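Local coordinates for protein 7beta-hydroxysteroid dehydrogenase (Collinsella aerofaciens, PDB 5FYD) that reduces the 7-oxo group of 7-oxolithocholate with NADPH to give ursodeoxycholate, working as a homodimeric short-chain dehydrogenase/reductase, at residues G234-N237 with K238-H242. Residues are numbered along the deposited sequence; the frame is centred on the assembly and turned at random.
Sequences GQRN and KDSVH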
loop_
_atom_site.group_PDB
_atom_site.type_symbol
_atom_site.label_atom_id
_atom_site.label_comp_id
_atom_site.label_asym_id
_atom_site.label_seq_id
_atom_site.Cartn_x
_atom_site.Cartn_y
_atom_site.Cartn_z
ATOM N N GLY A 234 -18.802 -9.576 -5.251
ATOM C CA GLY A 234 -18.667 -10.534 -4.175
ATOM C C GLY A 234 -19.896 -10.559 -3.282
ATOM O O GLY A 234 -20.472 -9.529 -2.962
ATOM N N GLN A 235 -20.274 -11.758 -2.849
ATOM C CA GLN A 235 -21.472 -11.930 -2.035
ATOM C C GLN A 235 -21.394 -11.230 -0.681
ATOM O O GLN A 235 -22.337 -10.539 -0.261
ATOM C CB GLN A 235 -21.779 -13.425 -1.853
ATOM C CG GLN A 235 -23.147 -13.682 -1.239
ATOM C CD GLN A 235 -24.293 -13.123 -2.071
ATOM O OE1 GLN A 235 -24.348 -13.319 -3.282
ATOM N NE2 GLN A 235 -25.209 -12.423 -1.428
ATOM N N ARG A 236 -20.282 -11.412 0.016
ATOM C CA ARG A 236 -20.122 -10.817 1.334
ATOM C C ARG A 236 -20.263 -9.297 1.277
ATOM O O ARG A 236 -20.825 -8.684 2.183
ATOM C CB ARG A 236 -18.755 -11.196 1.939
ATOM C CG ARG A 236 -18.390 -10.469 3.234
ATOM C CD ARG A 236 -17.634 -9.148 3.005
ATOM N NE ARG A 236 -17.443 -8.384 4.248
ATOM C CZ ARG A 236 -17.138 -7.084 4.335
ATOM N NH1 ARG A 236 -16.995 -6.317 3.248
ATOM N NH2 ARG A 236 -16.987 -6.533 5.540
ATOM N N ASN A 237 -19.683 -8.681 0.242
ATOM C CA ASN A 237 -19.767 -7.231 0.096
ATOM C C ASN A 237 -21.180 -6.778 -0.159
ATOM O O ASN A 237 -21.598 -5.777 0.401
ATOM C CB ASN A 237 -18.873 -6.739 -1.038
ATOM C CG ASN A 237 -17.404 -6.851 -0.707
ATOM O OD1 ASN A 237 -17.013 -6.752 0.458
ATOM N ND2 ASN A 237 -16.573 -7.041 -1.735
ATOM N N LYS A 238 -21.921 -7.510 -0.995
ATOM C CA LYS A 238 -23.330 -7.188 -1.241
ATOM C C LYS A 238 -24.138 -7.188 0.055
ATOM O O LYS A 238 -24.919 -6.268 0.334
ATOM C CB LYS A 238 -24.003 -8.185 -2.197
ATOM C CG LYS A 238 -23.527 -8.181 -3.629
ATOM C CD LYS A 238 -24.129 -9.372 -4.400
ATOM C CE LYS A 238 -23.599 -9.474 -5.833
ATOM N NZ LYS A 238 -22.168 -9.851 -5.859
ATOM N N ASP A 239 -23.955 -8.246 0.817
ATOM C CA ASP A 239 -24.697 -8.422 2.062
ATOM C C ASP A 239 -24.264 -7.420 3.126
ATOM O O ASP A 239 -25.087 -6.961 3.912
ATOM C CB ASP A 239 -24.533 -9.839 2.585
ATOM C CG ASP A 239 -25.110 -10.891 1.654
ATOM O OD1 ASP A 239 -26.035 -10.608 0.861
ATOM O OD2 ASP A 239 -24.635 -12.042 1.733
ATOM N N SER A 240 -22.983 -7.075 3.153
ATOM C CA SER A 240 -22.478 -6.078 4.098
ATOM C C SER A 240 -23.095 -4.711 3.799
ATOM O O SER A 240 -23.586 -4.028 4.707
ATOM C CB SER A 240 -20.946 -5.991 4.024
ATOM O OG SER A 240 -20.454 -5.063 4.990
ATOM N N VAL A 241 -23.070 -4.320 2.528
ATOM C CA VAL A 241 -23.698 -3.058 2.123
ATOM C C VAL A 241 -25.184 -3.066 2.467
ATOM O O VAL A 241 -25.715 -2.082 2.992
ATOM C CB VAL A 241 -23.459 -2.733 0.627
ATOM C CG1 VAL A 241 -24.297 -1.526 0.194
ATOM C CG2 VAL A 241 -21.999 -2.432 0.404
ATOM N N HIS A 242 -25.848 -4.182 2.208
ATOM C CA HIS A 242 -27.270 -4.260 2.482
ATOM C C HIS A 242 -27.562 -4.116 3.965
ATOM O O HIS A 242 -28.516 -3.446 4.335
ATOM C CB HIS A 242 -27.918 -5.537 1.938
ATOM C CG HIS A 242 -29.398 -5.536 2.133
ATOM N ND1 HIS A 242 -29.984 -6.069 3.253
ATOM C CD2 HIS A 242 -30.394 -4.952 1.425
ATOM C CE1 HIS A 242 -31.288 -5.867 3.204
ATOM N NE2 HIS A 242 -31.564 -5.181 2.115
HETATM O O HOH W 1 -22.617 -12.564 -5.182
#
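Lys238 folds back over Gly234, the N-cap of helix 235-247, which follows the last strand of the Rossmann-fold sheet. Lys238 N donates to Gly234 O at 3.2 Å, and the lysine chain runs extended to CE, then bends at chi4 (69°) and brings NZ round to the same oxygen, a weak second bond. Glu220 forms a salt bridge with that ammonium and also accepts from Gly234 N, tying the helix start to helix 214-224. A water bridges Lys238 NZ and Gln235 OE1, lying 2.7 Å from OE1, to which it donates. The other end of the Gln235 amide turns to Asp239 one turn on: NE2 reaches both carboxylate oxygens through weak bonds, the carboxylate being turned 48° from the plane of the amide. On another side of the helix, Arg236 bends at chi2 (-90°), which lays its guanidinium beside Ser240, a residue of the NADP(+) site; Ser240 OG sits over one face of the guanidinium, displaced from its middle, 3.8 Å from Arg236 NH2. Gly200 O of the second subunit takes a hydrogen bond from Arg236 NH1, so this first turn also reaches the dimer partner. In the guanidinium plane, Arg236 NH1 donates to Asn237 OD1 at 2.8 Å.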